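Local structure of uncharacterized protein (Deinococcus radiodurans, 3GG7) at residues I4-H9 against T144-W149; V30-T35 against R41-L46; R82-V87 against Q107-R112; Q101-F106 against L133-A138; R190-T195 against S239-T244. The protein is uncharacterised, but binds manganese and, as a TatD-type member of the metallo-dependent hydrolases, probably hydrolyses ester bonds, perhaps those of DNA. All coordinates share one frame; numbering follows the deposited sequence. Where two conformers were deposited one is given.

Contact 1 (I4-H9 against T144-W149); sequences IDFHVH and TPILHW. With MN (manganese (II) ion), chain B.
In the metal site of this TIM barrel, H7 and H148 meet across the inside of the barrel, from strands that are not neighbours, their imidazole rings in a face-to-face stack with centroids 3.5 Å apart and planes at 9°. H7 keeps CG anti to its backbone N (chi1 179°), a torsion that carries H7 NE2 to the manganese at 2.1 Å. H9 NE2 binds the same ion, and E86 and D196 join them. H148, predicted to hold a second divalent cation, meets the manganese-bound water through NE2 at 3.0 Å. S122 holds H7 ND1 and E194 holds H148 ND1, which limits how either ring can turn. With H148 reduced to an alanine, the metal-bound water would probably lose a partner, E194 a bond, and H7 the ring stacked on it. Deeper in the barrel, I146 CD1 sits at the edge of the F6 ring, 3.8 Å from F6 CE2. Strand 4-8 runs beside strand 29-32 and strand 143-148 beside strand 166-169, while L241 of helix 227-243 touches both F6 and I146.

Contact 2 (V30-T35 against R41-L46); sequences VLSVTT and RGTLAL. With SO4 (sulfate ion), chain C.
This is strand-to-helix packing within one beta-alpha-beta unit: S32 and T34, at and just beyond the end of strand 29-32, meet T43 on the short helix 40-44. The T43 methyl does the touching, against a methyl of T34 and the hydroxyl oxygen of S32. Chi1 of -59° sets T43 CG2 across CB from the amide nitrogen, and that methyl lies 3.7 Å from T34 CG2 and equally far from S32 OG. The side chains of T34 and T43 lie alongside, pointing opposite ways. Their hydroxyls look to other partners, T43 OG1 bonding D11 and T34 OG1 the carbonyl of A56. A water spans the polar side, 2.7 Å from S32 OG and donating to T43 O at 2.8 Å; T43 O also accepts from L46 N. Near the start of the helix, R41 grips a sulfate, probably from the crystallisation liquor: R41 NE reaches O2 at 2.9 Å (147°) and R41 NH2 reaches O1 at 2.9 Å (156°), with R76 and Y77 holding the same anion and E80 pairing with R41 NH1. The buried contact therefore rests on one methyl and one water, with the T43 hydroxyl held by the D11 carboxylate and that of T34 by a carbonyl, while R41 and its sulfate lie apart from it.

Contact 3 (R82-V87 against Q107-R112); sequences RFVGEV and QHILRR. With MN (manganese (II) ion), chain B.
I109, packed on V84 and V87, is the residue through which helix 99-115 meets strand 83-88. Followed in order, the helix segment begins with Q107, whose carbonyl receives R111 N, and H108, whose carbonyl receives R112 N. I109 comes next. I109 CG2 lies 4.0 Å from V84 CG1, and I109 CD1, at the end of the other branch, reaches V87 CG1 at 3.7 Å. V87 CG1 is also 4.1 Å from I109 CG2, which leaves the isoleucine straddling the two valines. L110 packs on L121 of strand 119-124, the next strand of this beta-alpha-beta unit. R111 lies on the outside, and R112 lays CG over one face of the H108 ring before its guanidinium pairs with D115. Between the two valines the strand breaks at the cis peptide G85-E86 and sends E86 the other way: E86 OE1 binds manganese at 2.1 Å, while E86 OE2 accepts from the metal-bound water at 3.1 Å and is bonded to H124. The chemistry thus divides by side, with aliphatic branches seating the strand on its helix and a carboxylate gripped by the manganese, its water and H124.

Contact 4 (Q101-F106 against L133-A138); sequences QQFAVF and LNCLEA
In F103 and F106 alike the ring is carried on the far side of CB from the amide nitrogen (chi1 -171° for F106), which swings two rings from successive turns of helix 99-115 toward C135 of helix 129-138. These are adjacent helices in the outer layer of the TIM barrel, and the cysteine wedges between the rings in a double sulfur-aromatic contact. C135 SG lies 4.9 Å from the centroid of the F103 ring, 44° off its normal, and 5.1 Å from the centroid of the F106 ring, 70° off; both approaches are oblique. F106 is buried and its CE1 also packs on V87 CG2 of strand 83-88, whereas F103 lies nearer the surface. Losing the F106 ring to an alanine is likely to open a gap between the helices and strip C135 CB and V87 CG2 of their cover. On the far side of helix 129-138, N134 and E137 both engage R159, tying it to helix 154-162. The tightest approach is between carbons, C135 CB sitting 3.7 Å from F106 CE2, while C135 SG is 4.0 Å from F106 CD2.

Contact 5 (R190-T195 against S239-T244); sequences RVLTET and SRLLGT
The C-terminal helix 227-243 meets the last barrel strand, 191-193, through two pairs, L192 with L241 and R190 with R240. L192 CD1 touches L241 CD2 at 4.1 Å, the two side chains crossing at about a right angle. Chi1 of 175° turns the L241 side chain opposite its amide nitrogen, reaching inward where F6 touches both leucines. Nearer the surface, R190 CG lies at the edge of the R240 guanidinium, 3.5 Å from R240 NH2. The two guanidinium planes stand 82° apart and each takes a carbonyl partner: R240 NH2 bonds D189 O, and R190 NH1 bonds the carbonyls of C165 and I161, which probably helps the like charges tolerate each other. At the helix end T244 OG1 donates to L241 O at 2.6 Å, sharing that carbonyl with T244 N at 3.0 Å; T244 OG1 is also hydrogen-bonded to T144 OG1. The C-terminal end of helix 227-243 thus closes the N-terminal mouth of the (beta/alpha)8 barrel, with L241 reaching into it, opposite the metal end.

Contact 1 lies at the heart of the barrel, its centre about 2 Å from that of the chain, and is the one built on stacked rings at the metal. Contacts 2, 3 and 4 are buried too but lie further out, contact 4 with about 16 Å between its centre and the chain's. Contact 3 shares the manganese and water through E86, yet meets its helix with aliphatic carbons alone. Contacts 3 and 4 both use helix 99-115. Contact 2 joins strands 4-8 and 83-88 by backbone bonds, L31 to D5 and V8, and T34 to G85 and E86. Contact 5, partly exposed, brings two arginines side by side near the surface, but T193 and T195 bond back to I4 and D5.

Contact 1 (I4-H9 against T144-W149)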
# COMPACT_ATOMS: atom_id res chain seq x y z
N ILE A 4 0.05 -12.87 3.22
CA ILE A 4 0.39 -11.47 3.48
C ILE A 4 -0.57 -10.54 2.75
O ILE A 4 -0.79 -10.69 1.55
CB ILE A 4 1.79 -11.12 2.97
CG1 ILE A 4 2.84 -12.08 3.52
CG2 ILE A 4 2.12 -9.66 3.34
CD1 ILE A 4 2.97 -12.08 4.94
N ASP A 5 -1.15 -9.57 3.47
CA ASP A 5 -2.00 -8.54 2.87
C ASP A 5 -1.30 -7.22 3.16
O ASP A 5 -1.44 -6.66 4.25
CB ASP A 5 -3.42 -8.51 3.46
CG ASP A 5 -4.29 -7.44 2.83
OD1 ASP A 5 -3.78 -6.56 2.07
OD2 ASP A 5 -5.51 -7.46 3.06
N PHE A 6 -0.54 -6.72 2.19
CA PHE A 6 0.35 -5.61 2.45
C PHE A 6 -0.26 -4.24 2.13
O PHE A 6 0.47 -3.28 1.92
CB PHE A 6 1.70 -5.80 1.75
CG PHE A 6 2.87 -5.39 2.59
CD1 PHE A 6 3.21 -6.15 3.69
CD2 PHE A 6 3.58 -4.22 2.35
CE1 PHE A 6 4.26 -5.78 4.49
CE2 PHE A 6 4.63 -3.86 3.17
CZ PHE A 6 4.98 -4.64 4.21
N HIS A 7 -1.58 -4.12 2.19
CA HIS A 7 -2.25 -2.84 2.17
C HIS A 7 -3.72 -3.07 2.46
O HIS A 7 -4.48 -3.47 1.57
CB HIS A 7 -2.08 -2.16 0.81
CG HIS A 7 -2.76 -0.83 0.69
ND1 HIS A 7 -2.07 0.35 0.70
CD2 HIS A 7 -4.08 -0.50 0.58
CE1 HIS A 7 -2.92 1.36 0.58
NE2 HIS A 7 -4.14 0.87 0.48
N VAL A 8 -4.12 -2.79 3.70
CA VAL A 8 -5.50 -2.96 4.12
C VAL A 8 -5.88 -1.93 5.19
O VAL A 8 -5.06 -1.57 6.03
CB VAL A 8 -5.77 -4.41 4.55
CG1 VAL A 8 -4.89 -4.83 5.77
CG2 VAL A 8 -7.25 -4.64 4.84
N HIS A 9 -7.12 -1.45 5.13
CA HIS A 9 -7.61 -0.44 6.04
C HIS A 9 -8.36 -1.10 7.18
O HIS A 9 -9.59 -1.06 7.22
CB HIS A 9 -8.50 0.57 5.31
CG HIS A 9 -7.80 1.27 4.19
ND1 HIS A 9 -7.28 2.54 4.32
CD2 HIS A 9 -7.54 0.90 2.91
CE1 HIS A 9 -6.71 2.91 3.19
NE2 HIS A 9 -6.87 1.93 2.31
N THR A 144 11.74 3.15 0.22
CA THR A 144 11.37 2.13 -0.76
C THR A 144 9.91 2.28 -1.12
O THR A 144 9.05 2.07 -0.25
CB THR A 144 11.62 0.69 -0.24
OG1 THR A 144 13.00 0.58 0.12
CG2 THR A 144 11.24 -0.38 -1.31
N PRO A 145 9.60 2.66 -2.37
CA PRO A 145 8.22 2.92 -2.73
C PRO A 145 7.51 1.69 -3.23
O PRO A 145 7.97 1.02 -4.16
CB PRO A 145 8.33 3.95 -3.87
CG PRO A 145 9.69 3.73 -4.48
CD PRO A 145 10.55 3.05 -3.44
N ILE A 146 6.37 1.37 -2.63
CA ILE A 146 5.51 0.33 -3.14
C ILE A 146 4.31 0.97 -3.79
O ILE A 146 3.56 1.71 -3.14
CB ILE A 146 4.97 -0.58 -2.00
CG1 ILE A 146 6.11 -1.11 -1.13
CG2 ILE A 146 4.17 -1.72 -2.61
CD1 ILE A 146 5.61 -1.71 0.22
N LEU A 147 4.09 0.68 -5.06
CA LEU A 147 2.93 1.18 -5.72
C LEU A 147 1.80 0.21 -5.48
O LEU A 147 1.80 -0.93 -5.97
CB LEU A 147 3.20 1.40 -7.22
CG LEU A 147 4.33 2.39 -7.46
CD1 LEU A 147 4.46 2.59 -8.97
CD2 LEU A 147 4.07 3.71 -6.80
N HIS A 148 0.82 0.66 -4.70
CA HIS A 148 -0.32 -0.17 -4.34
C HIS A 148 -1.40 -0.07 -5.44
O HIS A 148 -1.69 1.01 -5.94
CB HIS A 148 -0.82 0.25 -2.95
CG HIS A 148 -2.26 0.66 -2.90
ND1 HIS A 148 -3.29 -0.25 -2.93
CD2 HIS A 148 -2.83 1.89 -2.79
CE1 HIS A 148 -4.44 0.41 -2.87
NE2 HIS A 148 -4.18 1.70 -2.79
N TRP A 149 -1.92 -1.23 -5.84
CA TRP A 149 -2.96 -1.35 -6.87
C TRP A 149 -2.65 -0.47 -8.09
O TRP A 149 -3.45 0.39 -8.49
CB TRP A 149 -4.33 -0.99 -6.27
CG TRP A 149 -5.54 -1.40 -7.10
CD1 TRP A 149 -5.57 -1.77 -8.43
CD2 TRP A 149 -6.90 -1.44 -6.64
NE1 TRP A 149 -6.87 -2.03 -8.81
CE2 TRP A 149 -7.70 -1.84 -7.74
CE3 TRP A 149 -7.51 -1.17 -5.40
CZ2 TRP A 149 -9.08 -1.98 -7.63
CZ3 TRP A 149 -8.89 -1.30 -5.31
CH2 TRP A 149 -9.66 -1.71 -6.42
MN MN B . -6.01 1.85 0.39
O HOH W 1 -6.80 2.40 -1.40

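Contact 2 (V30-T35 against R41-L46)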
# COMPACT_ATOMS: atom_id res chain seq x y z
N VAL A 30 -0.51 -8.30 8.03
CA VAL A 30 -1.19 -7.20 7.37
C VAL A 30 -0.47 -5.88 7.57
O VAL A 30 0.06 -5.60 8.65
CB VAL A 30 -2.67 -7.05 7.81
CG1 VAL A 30 -3.46 -8.33 7.50
CG2 VAL A 30 -2.77 -6.71 9.31
N LEU A 31 -0.41 -5.09 6.51
CA LEU A 31 0.00 -3.70 6.62
C LEU A 31 -1.26 -2.89 6.77
O LEU A 31 -1.99 -2.62 5.83
CB LEU A 31 0.82 -3.22 5.40
CG LEU A 31 1.41 -1.83 5.59
CD1 LEU A 31 2.62 -1.93 6.52
CD2 LEU A 31 1.78 -1.21 4.21
N SER A 32 -1.47 -2.46 8.01
CA SER A 32 -2.64 -1.72 8.44
C SER A 32 -2.37 -0.23 8.17
O SER A 32 -1.62 0.41 8.93
CB SER A 32 -2.85 -2.00 9.94
OG SER A 32 -3.94 -1.25 10.49
N VAL A 33 -2.92 0.29 7.08
CA VAL A 33 -2.64 1.65 6.65
C VAL A 33 -3.63 2.64 7.23
O VAL A 33 -4.78 2.27 7.60
CB VAL A 33 -2.58 1.77 5.10
CG1 VAL A 33 -1.39 0.91 4.55
CG2 VAL A 33 -3.90 1.30 4.44
N THR A 34 -3.20 3.90 7.33
CA THR A 34 -4.06 4.97 7.86
C THR A 34 -4.33 6.03 6.79
O THR A 34 -3.62 6.12 5.76
CB THR A 34 -3.45 5.60 9.13
OG1 THR A 34 -2.07 5.94 8.92
CG2 THR A 34 -3.51 4.64 10.31
N THR A 35 -5.39 6.82 7.01
CA THR A 35 -5.80 7.81 6.03
C THR A 35 -5.50 9.23 6.46
O THR A 35 -5.52 10.15 5.62
CB THR A 35 -7.29 7.67 5.71
OG1 THR A 35 -8.03 7.89 6.88
CG2 THR A 35 -7.61 6.25 5.14
N ARG A 41 -2.76 6.93 16.76
CA ARG A 41 -2.83 6.30 18.07
C ARG A 41 -3.94 5.24 18.10
O ARG A 41 -3.77 4.14 18.57
CB ARG A 41 -3.06 7.32 19.17
CG ARG A 41 -1.84 8.09 19.54
CD ARG A 41 -1.03 7.46 20.65
NE ARG A 41 0.21 8.22 20.78
CZ ARG A 41 1.38 7.88 20.22
NH1 ARG A 41 1.54 6.71 19.63
NH2 ARG A 41 2.41 8.69 20.31
N GLY A 42 -5.10 5.60 17.54
CA GLY A 42 -6.23 4.72 17.56
C GLY A 42 -6.01 3.47 16.71
O GLY A 42 -6.38 2.35 17.07
N THR A 43 -5.44 3.65 15.54
CA THR A 43 -5.21 2.52 14.66
C THR A 43 -4.03 1.67 15.12
O THR A 43 -4.12 0.44 15.11
CB THR A 43 -5.03 3.03 13.24
OG1 THR A 43 -6.21 3.74 12.88
CG2 THR A 43 -4.81 1.86 12.29
N LEU A 44 -2.96 2.29 15.61
CA LEU A 44 -1.85 1.55 16.21
C LEU A 44 -2.34 0.64 17.36
O LEU A 44 -1.80 -0.44 17.57
CB LEU A 44 -0.77 2.51 16.74
CG LEU A 44 0.45 1.90 17.40
CD1 LEU A 44 1.24 0.95 16.47
CD2 LEU A 44 1.33 3.06 17.86
N ALA A 45 -3.33 1.10 18.12
CA ALA A 45 -3.86 0.29 19.22
C ALA A 45 -4.38 -1.07 18.81
O ALA A 45 -4.38 -1.99 19.62
CB ALA A 45 -4.94 1.05 19.94
N LEU A 46 -4.82 -1.22 17.56
CA LEU A 46 -5.28 -2.52 17.05
C LEU A 46 -4.15 -3.54 17.03
O LEU A 46 -4.39 -4.76 16.99
CB LEU A 46 -5.88 -2.40 15.63
CG LEU A 46 -7.05 -1.46 15.45
CD1 LEU A 46 -7.37 -1.24 14.01
CD2 LEU A 46 -8.28 -2.00 16.20
S SO4 C . 0.14 11.84 21.46
O1 SO4 C . 1.47 11.29 21.27
O2 SO4 C . -0.81 10.76 21.76
O3 SO4 C . 0.14 12.78 22.59
O4 SO4 C . -0.22 12.54 20.23
O HOH W 2 -3.14 -1.26 13.05

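Contact 3 (R82-V87 against Q107-R112)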
# COMPACT_ATOMS: atom_id res chain seq x y z
N ARG A 82 8.21 2.13 10.80
CA ARG A 82 9.02 2.00 9.59
C ARG A 82 8.17 2.07 8.32
O ARG A 82 8.71 2.07 7.21
CB ARG A 82 9.87 0.73 9.63
CG ARG A 82 9.20 -0.58 9.46
CD ARG A 82 10.15 -1.79 9.81
NE ARG A 82 10.65 -1.82 11.20
CZ ARG A 82 11.93 -1.92 11.58
NH1 ARG A 82 12.93 -2.00 10.69
NH2 ARG A 82 12.25 -1.91 12.86
N PHE A 83 6.83 2.16 8.47
CA PHE A 83 5.92 2.07 7.34
C PHE A 83 5.09 3.33 7.23
O PHE A 83 4.51 3.80 8.22
CB PHE A 83 4.95 0.89 7.47
CG PHE A 83 5.63 -0.43 7.75
CD1 PHE A 83 6.25 -1.15 6.72
CD2 PHE A 83 5.60 -0.98 9.01
CE1 PHE A 83 6.85 -2.37 7.00
CE2 PHE A 83 6.19 -2.19 9.29
CZ PHE A 83 6.81 -2.89 8.25
N VAL A 84 5.03 3.87 6.01
CA VAL A 84 4.25 5.08 5.68
C VAL A 84 3.21 4.70 4.64
O VAL A 84 3.54 4.13 3.60
CB VAL A 84 5.16 6.23 5.19
CG1 VAL A 84 4.36 7.35 4.49
CG2 VAL A 84 5.92 6.76 6.43
N GLY A 85 1.93 4.98 4.91
CA GLY A 85 0.85 4.73 3.95
C GLY A 85 -0.47 4.79 4.68
O GLY A 85 -0.51 4.59 5.90
N GLU A 86 -1.58 5.08 3.97
CA GLU A 86 -1.59 5.30 2.53
C GLU A 86 -1.27 6.76 2.23
O GLU A 86 -1.81 7.68 2.86
CB GLU A 86 -3.00 4.97 2.02
CG GLU A 86 -3.15 5.11 0.51
CD GLU A 86 -4.31 4.33 -0.05
OE1 GLU A 86 -5.08 3.72 0.74
OE2 GLU A 86 -4.44 4.33 -1.29
N VAL A 87 -0.37 6.97 1.26
CA VAL A 87 0.06 8.32 0.84
C VAL A 87 0.07 8.35 -0.68
O VAL A 87 0.07 7.28 -1.30
CB VAL A 87 1.43 8.71 1.37
CG1 VAL A 87 1.44 8.80 2.92
CG2 VAL A 87 2.51 7.71 0.90
N GLN A 107 4.69 15.83 -1.16
CA GLN A 107 6.09 16.29 -1.19
C GLN A 107 6.61 16.44 0.23
O GLN A 107 7.74 16.02 0.55
CB GLN A 107 6.19 17.61 -1.93
CG GLN A 107 7.52 18.30 -1.79
CD GLN A 107 7.57 19.55 -2.62
OE1 GLN A 107 7.08 20.60 -2.21
NE2 GLN A 107 8.15 19.43 -3.81
N HIS A 108 5.79 17.01 1.12
CA HIS A 108 6.13 17.15 2.55
C HIS A 108 6.44 15.78 3.15
O HIS A 108 7.44 15.59 3.85
CB HIS A 108 4.99 17.84 3.32
CG HIS A 108 5.16 17.83 4.81
ND1 HIS A 108 5.74 18.87 5.52
CD2 HIS A 108 4.77 16.92 5.73
CE1 HIS A 108 5.71 18.59 6.81
NE2 HIS A 108 5.14 17.41 6.97
N ILE A 109 5.57 14.81 2.85
CA ILE A 109 5.70 13.48 3.40
C ILE A 109 7.01 12.85 2.94
O ILE A 109 7.74 12.30 3.75
CB ILE A 109 4.48 12.61 3.06
CG1 ILE A 109 3.33 13.00 4.03
CG2 ILE A 109 4.81 11.14 3.18
CD1 ILE A 109 1.98 12.37 3.76
N LEU A 110 7.32 12.95 1.65
CA LEU A 110 8.55 12.36 1.13
C LEU A 110 9.78 13.00 1.75
O LEU A 110 10.70 12.30 2.14
CB LEU A 110 8.58 12.46 -0.39
CG LEU A 110 7.51 11.67 -1.14
CD1 LEU A 110 7.66 11.87 -2.63
CD2 LEU A 110 7.57 10.17 -0.82
N ARG A 111 9.74 14.31 1.91
CA ARG A 111 10.86 15.01 2.53
C ARG A 111 11.06 14.60 4.00
O ARG A 111 12.19 14.36 4.42
CB ARG A 111 10.69 16.52 2.37
CG ARG A 111 10.83 16.99 0.93
CD ARG A 111 11.25 18.44 0.87
NE ARG A 111 10.88 19.11 -0.38
CZ ARG A 111 11.40 18.86 -1.58
NH1 ARG A 111 12.32 17.91 -1.77
NH2 ARG A 111 10.98 19.56 -2.63
N ARG A 112 9.96 14.47 4.76
CA ARG A 112 10.06 14.06 6.16
C ARG A 112 10.55 12.62 6.25
O ARG A 112 11.36 12.29 7.12
CB ARG A 112 8.73 14.20 6.89
CG ARG A 112 8.17 15.63 6.89
CD ARG A 112 9.00 16.59 7.73
NE ARG A 112 10.21 17.05 7.05
CZ ARG A 112 10.26 17.95 6.07
NH1 ARG A 112 11.44 18.28 5.54
NH2 ARG A 112 9.16 18.52 5.58
MN MN B . -6.01 1.85 0.39
O HOH W 1 -6.80 2.40 -1.40

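Contact 4 (Q101-F106 against L133-A138)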
# COMPACT_ATOMS: atom_id res chain seq x y z
N GLN A 101 -2.90 21.03 -3.07
CA GLN A 101 -2.79 20.53 -1.69
C GLN A 101 -2.31 19.08 -1.66
O GLN A 101 -1.50 18.72 -0.82
CB GLN A 101 -4.13 20.70 -0.93
CG GLN A 101 -4.21 20.01 0.46
CD GLN A 101 -3.35 20.65 1.55
OE1 GLN A 101 -2.50 21.50 1.29
NE2 GLN A 101 -3.59 20.25 2.81
N GLN A 102 -2.80 18.24 -2.57
CA GLN A 102 -2.29 16.87 -2.64
C GLN A 102 -0.79 16.85 -2.87
O GLN A 102 -0.03 16.14 -2.22
CB GLN A 102 -2.92 16.11 -3.80
CG GLN A 102 -4.34 15.70 -3.64
CD GLN A 102 -4.73 14.75 -4.75
OE1 GLN A 102 -4.00 13.79 -5.01
NE2 GLN A 102 -5.83 15.04 -5.45
N PHE A 103 -0.34 17.65 -3.82
CA PHE A 103 1.08 17.68 -4.16
C PHE A 103 1.92 18.19 -2.98
O PHE A 103 2.93 17.61 -2.61
CB PHE A 103 1.26 18.54 -5.42
CG PHE A 103 2.68 18.68 -5.87
CD1 PHE A 103 3.16 17.93 -6.93
CD2 PHE A 103 3.52 19.61 -5.27
CE1 PHE A 103 4.48 18.07 -7.37
CE2 PHE A 103 4.85 19.75 -5.69
CZ PHE A 103 5.32 18.99 -6.74
N ALA A 104 1.47 19.28 -2.35
CA ALA A 104 2.13 19.83 -1.20
C ALA A 104 2.31 18.81 -0.08
O ALA A 104 3.40 18.66 0.48
CB ALA A 104 1.38 21.04 -0.69
N VAL A 105 1.22 18.11 0.25
CA VAL A 105 1.27 17.12 1.30
C VAL A 105 2.21 15.95 0.96
O VAL A 105 3.00 15.50 1.79
CB VAL A 105 -0.16 16.58 1.64
CG1 VAL A 105 -0.10 15.33 2.49
CG2 VAL A 105 -0.96 17.66 2.35
N PHE A 106 2.07 15.40 -0.24
CA PHE A 106 2.91 14.27 -0.62
C PHE A 106 4.39 14.65 -0.64
O PHE A 106 5.26 13.90 -0.18
CB PHE A 106 2.47 13.73 -2.00
CG PHE A 106 3.11 12.44 -2.39
CD1 PHE A 106 3.29 11.39 -1.49
CD2 PHE A 106 3.51 12.26 -3.70
CE1 PHE A 106 3.88 10.20 -1.92
CE2 PHE A 106 4.11 11.09 -4.12
CZ PHE A 106 4.30 10.06 -3.26
N LEU A 133 5.58 9.22 -9.99
CA LEU A 133 6.94 8.84 -10.35
C LEU A 133 7.88 10.05 -10.40
O LEU A 133 9.03 9.95 -9.98
CB LEU A 133 6.96 8.07 -11.67
CG LEU A 133 6.26 6.71 -11.64
CD1 LEU A 133 6.34 6.01 -12.97
CD2 LEU A 133 6.84 5.84 -10.56
N ASN A 134 7.40 11.19 -10.88
CA ASN A 134 8.21 12.42 -10.87
C ASN A 134 8.60 12.77 -9.43
O ASN A 134 9.76 13.10 -9.12
CB ASN A 134 7.48 13.59 -11.55
CG ASN A 134 7.36 13.41 -13.05
OD1 ASN A 134 8.10 12.63 -13.63
ND2 ASN A 134 6.40 14.09 -13.66
N CYS A 135 7.64 12.62 -8.51
CA CYS A 135 7.90 12.93 -7.10
C CYS A 135 8.92 11.98 -6.50
O CYS A 135 9.76 12.39 -5.74
CB CYS A 135 6.61 12.89 -6.25
SG CYS A 135 5.42 14.19 -6.60
N LEU A 136 8.80 10.70 -6.82
CA LEU A 136 9.71 9.69 -6.28
C LEU A 136 11.11 9.90 -6.86
O LEU A 136 12.10 9.76 -6.15
CB LEU A 136 9.23 8.29 -6.60
CG LEU A 136 7.97 7.87 -5.84
CD1 LEU A 136 7.49 6.51 -6.33
CD2 LEU A 136 8.22 7.85 -4.34
N GLU A 137 11.17 10.22 -8.15
CA GLU A 137 12.47 10.47 -8.79
C GLU A 137 13.17 11.67 -8.15
O GLU A 137 14.40 11.69 -8.02
CB GLU A 137 12.32 10.70 -10.28
CG GLU A 137 13.67 10.75 -10.96
CD GLU A 137 13.61 10.57 -12.45
OE1 GLU A 137 14.68 10.28 -13.03
OE2 GLU A 137 12.51 10.70 -13.03
N ALA A 138 12.39 12.67 -7.75
CA ALA A 138 12.91 13.88 -7.12
C ALA A 138 13.30 13.69 -5.66
O ALA A 138 14.02 14.51 -5.08
CB ALA A 138 11.88 15.00 -7.24

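Contact 5 (R190-T195 against S239-T244)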
# COMPACT_ATOMS: atom_id res chain seq x y z
N ARG A 190 9.81 -8.31 -6.65
CA ARG A 190 9.27 -7.03 -6.14
C ARG A 190 7.74 -7.02 -6.06
O ARG A 190 7.13 -5.95 -5.95
CB ARG A 190 9.77 -5.88 -7.00
CG ARG A 190 11.24 -5.52 -6.74
CD ARG A 190 11.63 -4.18 -7.36
NE ARG A 190 12.40 -4.34 -8.58
CZ ARG A 190 12.60 -3.37 -9.46
NH1 ARG A 190 12.10 -2.14 -9.27
NH2 ARG A 190 13.33 -3.64 -10.54
N VAL A 191 7.13 -8.20 -6.09
CA VAL A 191 5.68 -8.36 -6.03
C VAL A 191 5.22 -8.78 -4.64
O VAL A 191 5.72 -9.74 -4.06
CB VAL A 191 5.19 -9.32 -7.12
CG1 VAL A 191 3.68 -9.55 -7.03
CG2 VAL A 191 5.52 -8.72 -8.47
N LEU A 192 4.28 -8.00 -4.10
CA LEU A 192 3.61 -8.29 -2.83
C LEU A 192 2.14 -8.42 -3.14
O LEU A 192 1.65 -7.96 -4.18
CB LEU A 192 3.84 -7.12 -1.84
CG LEU A 192 5.30 -6.75 -1.59
CD1 LEU A 192 5.39 -5.48 -0.79
CD2 LEU A 192 6.07 -7.91 -0.92
N THR A 193 1.40 -9.02 -2.21
CA THR A 193 -0.03 -9.22 -2.35
C THR A 193 -0.77 -8.27 -1.39
O THR A 193 -0.27 -7.98 -0.33
CB THR A 193 -0.42 -10.68 -2.05
OG1 THR A 193 0.22 -11.12 -0.85
CG2 THR A 193 0.02 -11.62 -3.20
N GLU A 194 -1.97 -7.83 -1.77
CA GLU A 194 -2.82 -6.95 -0.93
C GLU A 194 -4.29 -7.23 -1.19
O GLU A 194 -4.61 -7.91 -2.17
CB GLU A 194 -2.54 -5.47 -1.24
CG GLU A 194 -2.98 -5.02 -2.65
CD GLU A 194 -2.98 -3.49 -2.83
OE1 GLU A 194 -1.96 -2.84 -2.54
OE2 GLU A 194 -4.03 -2.94 -3.24
N THR A 195 -5.18 -6.70 -0.36
CA THR A 195 -6.60 -6.61 -0.68
C THR A 195 -7.14 -5.18 -0.86
O THR A 195 -8.08 -4.97 -1.60
CB THR A 195 -7.52 -7.27 0.35
OG1 THR A 195 -7.42 -6.58 1.61
CG2 THR A 195 -7.19 -8.76 0.52
N SER A 239 10.67 -10.20 3.43
CA SER A 239 11.94 -10.20 4.14
C SER A 239 12.95 -9.26 3.49
O SER A 239 13.62 -8.49 4.19
CB SER A 239 12.55 -11.60 4.23
OG SER A 239 11.60 -12.54 4.70
N ARG A 240 13.06 -9.31 2.16
CA ARG A 240 14.02 -8.48 1.45
C ARG A 240 13.65 -7.00 1.55
O ARG A 240 14.50 -6.15 1.75
CB ARG A 240 14.09 -8.91 -0.01
CG ARG A 240 15.12 -8.16 -0.81
CD ARG A 240 15.47 -8.88 -2.13
NE ARG A 240 14.55 -8.56 -3.21
CZ ARG A 240 14.52 -7.40 -3.88
NH1 ARG A 240 15.36 -6.41 -3.57
NH2 ARG A 240 13.66 -7.23 -4.86
N LEU A 241 12.35 -6.72 1.45
CA LEU A 241 11.82 -5.37 1.62
C LEU A 241 12.21 -4.78 2.96
O LEU A 241 12.68 -3.64 3.03
CB LEU A 241 10.29 -5.39 1.51
CG LEU A 241 9.56 -4.07 1.77
CD1 LEU A 241 9.79 -3.10 0.57
CD2 LEU A 241 8.09 -4.31 2.03
N LEU A 242 12.00 -5.54 4.02
CA LEU A 242 12.42 -5.10 5.36
C LEU A 242 13.93 -4.87 5.50
O LEU A 242 14.37 -4.06 6.32
CB LEU A 242 11.95 -6.13 6.39
CG LEU A 242 10.44 -6.19 6.54
CD1 LEU A 242 10.02 -7.42 7.31
CD2 LEU A 242 9.90 -4.91 7.20
N GLY A 243 14.71 -5.60 4.71
CA GLY A 243 16.15 -5.40 4.64
C GLY A 243 16.53 -4.07 4.02
O GLY A 243 17.59 -3.53 4.34
N THR A 244 15.70 -3.53 3.14
CA THR A 244 16.00 -2.28 2.46
C THR A 244 15.90 -1.12 3.47
O THR A 244 16.23 0.03 3.17
CB THR A 244 15.07 -2.03 1.23
OG1 THR A 244 13.75 -1.67 1.67
CG2 THR A 244 15.00 -3.28 0.34